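Local coordinates for putative nucleic acid-binding lipoprotein (Klebsiella pneumoniae subsp. pneumoniae MGH 78578, PDB 3F1Z) that is of unknown function, but has an OB-fold and is a putative lipoprotein that may bind nucleic acid, at residues A[52-57]-A[75-80]; A[30-35]-A[86-91]; A[59-64]-A[103-108]. One frame throughout, in Å; residues are numbered along the deposited sequence. Where two conformers were deposited one is given.

Contact 1: A[52-57]-A[75-80]; sequences VKVRGV and VTMRDE
The carbonyl oxygen Val57 O is approached by two groups of the 75-80 segment. Arg78 N donates to Val57 O at 2.8 Å, and Met77 CA makes a CA-H...O contact with the same Val57 O at 3.3 Å. The return bond, Val57 N to Arg78 O, is 2.9 Å long. Together they make Val57 and Arg78 an antiparallel hydrogen-bonded pair. Their side chains lie side by side, pointing the same way, and Val57 CB sits over the centre of one face of the guanidinium. Arg78 NH1 also donates to Asp79 O, which helps hold that flat group in place. Farther out, Arg55 and Glu80 form a salt bridge, with NH1 2.7 Å from OE1. The oxygen is met from well above the carboxylate plane, 64° out of it. A water joins the backbones nearby: it donates to Arg55 O at 2.6 Å and accepts from Glu80 N at 2.9 Å. Gly56 brings only backbone to this place, and selenomethionine Met77 lies against it, CG 3.6 Å from Gly56 CA. The Met77 chain bends at chi3 (-90°), which brings CE near Val54 O. Met77 SE touches Val54 CG1 at 3.8 Å. The short segments of hairpin strands 51-65 and 71-78 run at 87° to each other, consistent with strong coiling of the sheet. Strands 26-28 and 108-114 also bond to the 52-57 backbone. Val29 of helix 29-38 packs on Val54 and Met77. From strand 88-93, Leu88 meets Val54 and Phe90 meets Met77.

Contact 2: A[30-35]-A[86-91]; sequences AQFLQP and KRLTFN
Lys86 and Arg87 lead toward strand 88-93 of the OB-fold beta sheet, and with Leu88 they meet Phe32 and Leu33 on helix 29-38. The contact is a helix packed on a sheet, and no hydrogen bond crosses it. Lys86 comes first. Lys86 CB points toward the helix and touches Leu33 CD1 at 3.8 Å. The rest of the lysine chain is extended beyond CG and crosses Leu33 obliquely. Its NZ reaches Thr37 OG1 further along the same helix, and this hydroxyl is also bonded to Leu33 O. The ammonium group is therefore tied to the helix while the methylene base of the chain covers a leucine methyl. Arg87 contributes backbone, with its carbonyl O 4.1 Å from Leu33 CD1. Its CB points away from the helix. Leu88 turns back toward the helix and is buried. Its CG stands anti to the backbone N (chi1 176°), and the two methyls beyond it do the touching. Leu88 CD1 meets both helix residues and lies 4.2 Å from Leu33 CD2. Leu88 CD2 is 4.1 Å from Phe32 CD2, and also packs on Val54. Leu33 thus uses both of its methyls, CD1 on Lys86 and CD2 on Leu88. Phe32 and Leu88 cross at about a right angle. The Phe32 ring is also met by aromatic rings, with Tyr47 in an edge-to-face pair and Phe36 inclined to it. Beyond Leu88 the strand leaves the helix, and Phe90 packs on Leu126. Back at the phenyl ring, the methyl Leu88 CD1 lies in its plane, at its edge, 3.8 Å from Phe32 CE2.

Contact 3: A[59-64]-A[103-108]; sequences VDIRRK and LSNGSV
Asn105 presses its side-chain oxygen against the backbone of Val59, Asp60 and Ile61, and this is the tight part of the contact. Asn105 OD1 lies 3.0 Å from Asp60 N, but the angle is too poor for a hydrogen bond. The same Asn105 OD1 is 3.2 Å from Val59 C and 3.6 Å from Ile61 CG1. Ile61 CG1 is anti to the carbonyl carbon (chi1 -62°). From there Ile61 CD1 reaches the loop and packs on Leu103 CB at 3.9 Å, close to Ser104 N as well.

The other side is wetter. The amide ND2 of Asn105 donates to a water 3.0 Å away, and this water in turn donates to Ile61 O and Asp60 OD1. Asp60 is also gripped side-on by Arg62. The bond from Arg62 NE to Asp60 OD2 is nearly straight, 2.8 Å long, and uses the syn lone pair. Arg62 NH2 bonds to OD1.

The loop keeps its shape through a type II beta turn from Ser104 to Ser107. Gly106 sits in it with a positive phi (93°), as this turn type favours. Backbone bonding between Gly106 and Ile58 ties the turn to the strand. Val59 and Asp60 both face Thr76, which makes a classic beta bulge. This is consistent with the long, coiled strand 51-65 of an OB-fold barrel, where a bulge can accentuate the coil.

All three contacts reach one curled sheet. Contacts 1 and 3 share strand 51-65, and their centres are about 11 Å apart. They meet through backbone pairing, Thr76 N to Asp60 O at 2.8 Å and Thr76 O to Val59 N at 2.9 Å. Contacts 1 and 2 are closer, about 7 Å between centres. Met77 N lies 2.7 Å from Leu88 O, and Val75 O 2.8 Å from Phe90 N, both probable hydrogen bonds between neighbouring strands. Contacts 2 and 3 do not touch, with centres about 16 Å apart. Contact 2 is buried between helix 29-38 and the sheet, whereas contact 3 is at the surface.

Contact 1: A[52-57]-A[75-80]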
loop_
_atom_site.group_PDB
_atom_site.type_symbol
_atom_site.label_atom_id
_atom_site.label_comp_id
_atom_site.label_asym_id
_atom_site.label_seq_id
_atom_site.Cartn_x
_atom_site.Cartn_y
_atom_site.Cartn_z
ATOM N N VAL A 52 -0.219 0.102 8.224
ATOM C CA VAL A 52 -0.346 -1.313 8.051
ATOM C C VAL A 52 0.836 -1.828 7.241
ATOM O O VAL A 52 1.380 -1.101 6.426
ATOM C CB VAL A 52 -1.698 -1.684 7.417
ATOM C CG1 VAL A 52 -2.867 -1.309 8.400
ATOM C CG2 VAL A 52 -1.849 -1.064 6.064
ATOM N N LYS A 53 1.224 -3.077 7.495
ATOM C CA LYS A 53 2.330 -3.755 6.813
ATOM C C LYS A 53 1.704 -4.889 5.995
ATOM O O LYS A 53 1.168 -5.869 6.556
ATOM C CB LYS A 53 3.347 -4.258 7.853
ATOM C CG LYS A 53 4.588 -4.835 7.228
ATOM C CD LYS A 53 5.754 -4.999 8.195
ATOM C CE LYS A 53 5.663 -6.213 9.039
ATOM N NZ LYS A 53 6.953 -6.443 9.781
ATOM N N VAL A 54 1.705 -4.740 4.675
ATOM C CA VAL A 54 0.990 -5.682 3.774
ATOM C C VAL A 54 1.978 -6.372 2.850
ATOM O O VAL A 54 2.847 -5.730 2.263
ATOM C CB VAL A 54 -0.081 -4.950 2.937
ATOM C CG1 VAL A 54 -0.915 -5.944 2.049
ATOM C CG2 VAL A 54 -1.005 -4.143 3.829
ATOM N N ARG A 55 1.833 -7.690 2.728
ATOM C CA ARG A 55 2.701 -8.524 1.901
ATOM C C ARG A 55 1.907 -8.979 0.690
ATOM O O ARG A 55 0.721 -9.272 0.810
ATOM C CB ARG A 55 3.158 -9.706 2.725
ATOM C CG ARG A 55 4.018 -10.735 2.029
ATOM C CD ARG A 55 4.545 -11.664 3.103
ATOM N NE ARG A 55 5.426 -12.689 2.594
ATOM C CZ ARG A 55 4.976 -13.808 2.090
ATOM N NH1 ARG A 55 3.689 -13.978 2.054
ATOM N NH2 ARG A 55 5.779 -14.729 1.624
ATOM N N GLY A 56 2.552 -9.041 -0.471
ATOM C CA GLY A 56 1.851 -9.366 -1.731
ATOM C C GLY A 56 2.779 -9.387 -2.934
ATOM O O GLY A 56 3.972 -9.239 -2.801
ATOM N N VAL A 57 2.217 -9.603 -4.112
ATOM C CA VAL A 57 2.991 -9.644 -5.323
ATOM C C VAL A 57 2.735 -8.357 -6.073
ATOM O O VAL A 57 1.590 -7.997 -6.335
ATOM C CB VAL A 57 2.642 -10.854 -6.239
ATOM C CG1 VAL A 57 3.443 -10.767 -7.511
ATOM C CG2 VAL A 57 2.941 -12.170 -5.561
ATOM N N VAL A 75 2.351 1.963 -7.015
ATOM C CA VAL A 75 2.767 0.558 -6.932
ATOM C C VAL A 75 1.504 -0.234 -6.603
ATOM O O VAL A 75 0.779 0.106 -5.670
ATOM C CB VAL A 75 3.812 0.361 -5.865
ATOM C CG1 VAL A 75 4.024 -1.115 -5.580
ATOM C CG2 VAL A 75 5.121 1.006 -6.316
ATOM N N THR A 76 1.199 -1.235 -7.429
ATOM C CA THR A 76 -0.013 -2.028 -7.286
ATOM C C THR A 76 0.379 -3.435 -6.878
ATOM O O THR A 76 1.288 -4.025 -7.468
ATOM C CB THR A 76 -0.808 -2.102 -8.598
ATOM O OG1 THR A 76 -0.995 -0.792 -9.098
ATOM C CG2 THR A 76 -2.175 -2.759 -8.410
HETATM N N MSE A 77 -0.378 -3.996 -5.936
HETATM C CA MSE A 77 -0.053 -5.271 -5.314
HETATM C C MSE A 77 -1.252 -6.184 -5.338
HETATM O O MSE A 77 -2.367 -5.727 -5.056
HETATM C CB MSE A 77 0.340 -4.984 -3.856
HETATM C CG MSE A 77 0.824 -6.168 -3.086
HETATM SE SE MSE A 77 1.015 -5.817 -1.170
HETATM C CE MSE A 77 2.876 -5.193 -1.171
ATOM N N ARG A 78 -1.045 -7.462 -5.674
ATOM C CA ARG A 78 -2.136 -8.437 -5.579
ATOM C C ARG A 78 -1.857 -9.421 -4.438
ATOM O O ARG A 78 -0.706 -9.572 -4.018
ATOM C CB ARG A 78 -2.284 -9.227 -6.867
ATOM C CG ARG A 78 -1.125 -10.165 -7.191
ATOM C CD ARG A 78 -1.587 -11.191 -8.224
ATOM N NE ARG A 78 -0.500 -11.990 -8.761
ATOM C CZ ARG A 78 0.031 -13.047 -8.166
ATOM N NH1 ARG A 78 -0.408 -13.468 -6.975
ATOM N NH2 ARG A 78 1.028 -13.691 -8.765
ATOM N N ASP A 79 -2.896 -10.113 -3.967
ATOM C CA ASP A 79 -2.711 -11.125 -2.943
ATOM C C ASP A 79 -1.716 -12.213 -3.418
ATOM O O ASP A 79 -1.789 -12.711 -4.537
ATOM C CB ASP A 79 -4.016 -11.801 -2.606
ATOM C CG ASP A 79 -3.911 -12.665 -1.355
ATOM O OD1 ASP A 79 -4.069 -12.096 -0.240
ATOM O OD2 ASP A 79 -3.680 -13.907 -1.500
ATOM N N GLU A 80 -0.800 -12.580 -2.545
ATOM C CA GLU A 80 0.203 -13.591 -2.857
ATOM C C GLU A 80 -0.369 -14.952 -3.241
ATOM O O GLU A 80 0.247 -15.685 -4.009
ATOM C CB GLU A 80 1.099 -13.806 -1.652
ATOM C CG GLU A 80 2.266 -14.713 -1.920
ATOM C CD GLU A 80 2.617 -15.488 -0.728
ATOM O OE1 GLU A 80 1.987 -15.194 0.276
ATOM O OE2 GLU A 80 3.465 -16.393 -0.786
HETATM O O HOH W 1 -0.834 -11.236 -0.018
#

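Contact 2: A[30-35]-A[86-91]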
loop_
_atom_site.group_PDB
_atom_site.type_symbol
_atom_site.label_atom_id
_atom_site.label_comp_id
_atom_site.label_asym_id
_atom_site.label_seq_id
_atom_site.Cartn_x
_atom_site.Cartn_y
_atom_site.Cartn_z
ATOM N N ALA A 30 -5.539 -9.957 1.008
ATOM C CA ALA A 30 -6.910 -10.390 1.310
ATOM C C ALA A 30 -7.284 -9.975 2.707
ATOM O O ALA A 30 -8.400 -9.523 2.939
ATOM C CB ALA A 30 -7.086 -11.902 1.170
ATOM N N GLN A 31 -6.358 -10.156 3.643
ATOM C CA GLN A 31 -6.684 -9.826 5.038
ATOM C C GLN A 31 -6.958 -8.352 5.242
ATOM O O GLN A 31 -7.931 -7.988 5.838
ATOM C CB GLN A 31 -5.629 -10.334 6.004
ATOM C CG GLN A 31 -5.699 -11.818 6.141
ATOM C CD GLN A 31 -4.452 -12.434 6.812
ATOM O OE1 GLN A 31 -3.310 -11.937 6.677
ATOM N NE2 GLN A 31 -4.667 -13.540 7.482
ATOM N N PHE A 32 -6.096 -7.508 4.729
ATOM C CA PHE A 32 -6.275 -6.098 4.891
ATOM C C PHE A 32 -7.523 -5.580 4.164
ATOM O O PHE A 32 -8.186 -4.667 4.653
ATOM C CB PHE A 32 -5.039 -5.357 4.416
ATOM C CG PHE A 32 -5.217 -3.885 4.412
ATOM C CD1 PHE A 32 -5.466 -3.225 5.584
ATOM C CD2 PHE A 32 -5.152 -3.175 3.252
ATOM C CE1 PHE A 32 -5.621 -1.905 5.610
ATOM C CE2 PHE A 32 -5.333 -1.827 3.265
ATOM C CZ PHE A 32 -5.571 -1.186 4.451
ATOM N N LEU A 33 -7.835 -6.135 3.003
ATOM C CA LEU A 33 -9.009 -5.683 2.254
ATOM C C LEU A 33 -10.336 -6.259 2.738
ATOM O O LEU A 33 -11.400 -5.735 2.406
ATOM C CB LEU A 33 -8.837 -5.913 0.751
ATOM C CG LEU A 33 -7.701 -5.103 0.098
ATOM C CD1 LEU A 33 -7.774 -5.316 -1.408
ATOM C CD2 LEU A 33 -7.733 -3.660 0.382
ATOM N N GLN A 34 -10.308 -7.281 3.548
ATOM C CA GLN A 34 -11.563 -7.903 3.988
ATOM C C GLN A 34 -12.586 -6.919 4.592
ATOM O O GLN A 34 -13.726 -6.903 4.184
ATOM C CB GLN A 34 -11.286 -9.076 4.933
ATOM C CG GLN A 34 -12.510 -9.786 5.503
ATOM C CD GLN A 34 -13.459 -10.348 4.420
ATOM O OE1 GLN A 34 -13.029 -10.678 3.291
ATOM N NE2 GLN A 34 -14.774 -10.464 4.768
ATOM N N PRO A 35 -12.164 -6.081 5.535
ATOM C CA PRO A 35 -13.094 -5.112 6.119
ATOM C C PRO A 35 -13.630 -4.109 5.104
ATOM O O PRO A 35 -14.760 -3.714 5.227
ATOM C CB PRO A 35 -12.237 -4.374 7.175
ATOM C CG PRO A 35 -11.087 -5.207 7.379
ATOM C CD PRO A 35 -10.818 -5.945 6.116
ATOM N N LYS A 86 -8.942 -8.424 -5.782
ATOM C CA LYS A 86 -8.795 -7.009 -5.626
ATOM C C LYS A 86 -7.332 -6.636 -5.419
ATOM O O LYS A 86 -6.593 -7.352 -4.752
ATOM C CB LYS A 86 -9.642 -6.515 -4.452
ATOM C CG LYS A 86 -11.138 -6.624 -4.699
ATOM C CD LYS A 86 -11.968 -6.053 -3.521
ATOM C CE LYS A 86 -13.474 -6.271 -3.786
ATOM N NZ LYS A 86 -14.335 -5.926 -2.609
ATOM N N ARG A 87 -6.923 -5.502 -5.977
ATOM C CA ARG A 87 -5.564 -5.038 -5.845
ATOM C C ARG A 87 -5.445 -3.916 -4.826
ATOM O O ARG A 87 -6.397 -3.145 -4.597
ATOM C CB ARG A 87 -5.064 -4.502 -7.172
ATOM C CG ARG A 87 -5.238 -5.390 -8.401
ATOM C CD ARG A 87 -4.953 -6.863 -8.153
ATOM N NE ARG A 87 -4.507 -7.539 -9.379
ATOM C CZ ARG A 87 -4.692 -8.819 -9.670
ATOM N NH1 ARG A 87 -5.403 -9.604 -8.869
ATOM N NH2 ARG A 87 -4.203 -9.294 -10.803
ATOM N N LEU A 88 -4.266 -3.801 -4.222
ATOM C CA LEU A 88 -4.007 -2.731 -3.283
ATOM C C LEU A 88 -2.961 -1.830 -3.955
ATOM O O LEU A 88 -2.008 -2.353 -4.563
ATOM C CB LEU A 88 -3.473 -3.332 -2.004
ATOM C CG LEU A 88 -3.043 -2.386 -0.889
ATOM C CD1 LEU A 88 -4.216 -1.579 -0.370
ATOM C CD2 LEU A 88 -2.371 -3.208 0.205
ATOM N N THR A 89 -3.125 -0.511 -3.871
ATOM C CA THR A 89 -2.157 0.393 -4.460
ATOM C C THR A 89 -1.527 1.224 -3.357
ATOM O O THR A 89 -2.147 1.443 -2.311
ATOM C CB THR A 89 -2.797 1.373 -5.438
ATOM O OG1 THR A 89 -3.859 2.067 -4.722
ATOM C CG2 THR A 89 -3.365 0.652 -6.687
ATOM N N PHE A 90 -0.301 1.673 -3.622
ATOM C CA PHE A 90 0.471 2.488 -2.743
ATOM C C PHE A 90 0.951 3.696 -3.524
ATOM O O PHE A 90 1.354 3.582 -4.661
ATOM C CB PHE A 90 1.719 1.736 -2.306
ATOM C CG PHE A 90 1.452 0.492 -1.534
ATOM C CD1 PHE A 90 1.075 -0.660 -2.172
ATOM C CD2 PHE A 90 1.690 0.456 -0.182
ATOM C CE1 PHE A 90 0.843 -1.797 -1.481
ATOM C CE2 PHE A 90 1.483 -0.685 0.515
ATOM C CZ PHE A 90 1.040 -1.809 -0.137
ATOM N N ASN A 91 1.003 4.842 -2.886
ATOM C CA ASN A 91 1.383 6.073 -3.566
ATOM C C ASN A 91 2.672 6.557 -2.956
ATOM O O ASN A 91 2.679 7.013 -1.807
ATOM C CB ASN A 91 0.288 7.105 -3.375
ATOM C CG ASN A 91 0.550 8.390 -4.106
ATOM O OD1 ASN A 91 1.664 8.784 -4.277
ATOM N ND2 ASN A 91 -0.508 9.047 -4.556
#

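Contact 3: A[59-64]-A[103-108]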
loop_
_atom_site.group_PDB
_atom_site.type_symbol
_atom_site.label_atom_id
_atom_site.label_comp_id
_atom_site.label_asym_id
_atom_site.label_seq_id
_atom_site.Cartn_x
_atom_site.Cartn_y
_atom_site.Cartn_z
ATOM N N VAL A 59 2.362 -6.166 -9.103
ATOM C CA VAL A 59 1.916 -6.387 -10.467
ATOM C C VAL A 59 2.001 -5.133 -11.346
ATOM O O VAL A 59 1.787 -5.209 -12.560
ATOM C CB VAL A 59 0.470 -6.939 -10.523
ATOM C CG1 VAL A 59 0.450 -8.348 -9.947
ATOM C CG2 VAL A 59 -0.464 -6.035 -9.794
ATOM N N ASP A 60 2.276 -3.977 -10.755
ATOM C CA ASP A 60 2.480 -2.801 -11.566
ATOM C C ASP A 60 3.216 -1.759 -10.755
ATOM O O ASP A 60 2.941 -1.570 -9.579
ATOM C CB ASP A 60 1.167 -2.241 -12.085
ATOM C CG ASP A 60 1.373 -1.114 -13.096
ATOM O OD1 ASP A 60 1.816 -1.427 -14.232
ATOM O OD2 ASP A 60 1.085 0.084 -12.756
ATOM N N ILE A 61 4.151 -1.087 -11.424
ATOM C CA ILE A 61 4.949 -0.004 -10.881
ATOM C C ILE A 61 4.924 1.049 -11.988
ATOM O O ILE A 61 5.198 0.724 -13.144
ATOM C CB ILE A 61 6.397 -0.418 -10.674
ATOM C CG1 ILE A 61 6.498 -1.574 -9.660
ATOM C CG2 ILE A 61 7.197 0.799 -10.259
ATOM C CD1 ILE A 61 7.776 -2.362 -9.738
ATOM N N ARG A 62 4.677 2.304 -11.646
ATOM C CA ARG A 62 4.483 3.287 -12.665
ATOM C C ARG A 62 4.818 4.659 -12.146
ATOM O O ARG A 62 4.420 5.009 -11.044
ATOM C CB ARG A 62 3.008 3.244 -12.910
ATOM C CG ARG A 62 2.530 3.869 -14.070
ATOM C CD ARG A 62 1.083 3.532 -14.217
ATOM N NE ARG A 62 0.932 2.154 -14.653
ATOM C CZ ARG A 62 0.649 1.774 -15.885
ATOM N NH1 ARG A 62 0.508 2.643 -16.844
ATOM N NH2 ARG A 62 0.525 0.501 -16.146
ATOM N N ARG A 63 5.579 5.419 -12.916
ATOM C CA ARG A 63 5.887 6.781 -12.569
ATOM C C ARG A 63 4.805 7.644 -13.216
ATOM O O ARG A 63 4.404 7.399 -14.376
ATOM C CB ARG A 63 7.253 7.151 -13.085
ATOM C CG ARG A 63 7.616 8.595 -12.893
ATOM C CD ARG A 63 9.073 8.782 -13.136
ATOM N NE ARG A 63 9.464 10.194 -13.156
ATOM C CZ ARG A 63 10.659 10.638 -12.780
ATOM N NH1 ARG A 63 11.558 9.820 -12.280
ATOM N NH2 ARG A 63 10.937 11.913 -12.833
ATOM N N LYS A 64 4.326 8.637 -12.459
ATOM C CA LYS A 64 3.242 9.476 -12.899
ATOM C C LYS A 64 3.506 10.965 -12.719
ATOM O O LYS A 64 4.178 11.366 -11.772
ATOM C CB LYS A 64 1.942 9.053 -12.187
ATOM C CG LYS A 64 1.361 7.720 -12.776
ATOM C CD LYS A 64 -0.151 7.655 -12.682
ATOM C CE LYS A 64 -0.817 7.142 -13.982
ATOM N NZ LYS A 64 -1.040 8.132 -15.147
ATOM N N LEU A 103 11.882 -2.357 -6.232
ATOM C CA LEU A 103 10.834 -3.345 -6.402
ATOM C C LEU A 103 10.913 -3.944 -7.797
ATOM O O LEU A 103 11.678 -3.481 -8.657
ATOM C CB LEU A 103 9.495 -2.686 -6.253
ATOM C CG LEU A 103 9.162 -2.156 -4.867
ATOM C CD1 LEU A 103 7.811 -1.414 -4.947
ATOM C CD2 LEU A 103 9.148 -3.302 -3.877
ATOM N N SER A 104 10.135 -4.993 -8.007
ATOM C CA SER A 104 10.085 -5.672 -9.300
ATOM C C SER A 104 8.694 -6.308 -9.565
ATOM O O SER A 104 8.126 -6.954 -8.708
ATOM C CB SER A 104 11.192 -6.700 -9.341
ATOM O OG SER A 104 11.188 -7.316 -10.600
ATOM N N ASN A 105 8.121 -6.073 -10.747
ATOM C CA ASN A 105 6.841 -6.667 -11.108
ATOM C C ASN A 105 6.983 -8.180 -11.097
ATOM O O ASN A 105 7.921 -8.717 -11.670
ATOM C CB ASN A 105 6.371 -6.210 -12.491
ATOM C CG ASN A 105 5.849 -4.770 -12.511
ATOM O OD1 ASN A 105 5.125 -4.317 -11.590
ATOM N ND2 ASN A 105 6.197 -4.043 -13.577
ATOM N N GLY A 106 6.059 -8.876 -10.448
ATOM C CA GLY A 106 6.158 -10.321 -10.355
ATOM C C GLY A 106 6.867 -10.798 -9.086
ATOM O O GLY A 106 6.887 -11.998 -8.823
ATOM N N SER A 107 7.444 -9.871 -8.300
ATOM C CA SER A 107 8.152 -10.215 -7.060
ATOM C C SER A 107 7.314 -9.902 -5.839
ATOM O O SER A 107 6.580 -8.898 -5.798
ATOM C CB SER A 107 9.460 -9.449 -6.938
ATOM O OG SER A 107 10.415 -9.926 -7.869
ATOM N N VAL A 108 7.417 -10.777 -4.849
ATOM C CA VAL A 108 6.710 -10.590 -3.602
ATOM C C VAL A 108 7.387 -9.440 -2.878
ATOM O O VAL A 108 8.593 -9.302 -2.942
ATOM C CB VAL A 108 6.745 -11.893 -2.738
ATOM C CG1 VAL A 108 6.186 -11.663 -1.365
ATOM C CG2 VAL A 108 5.989 -13.008 -3.423
HETATM O O HOH W 2 4.780 -1.591 -14.470
#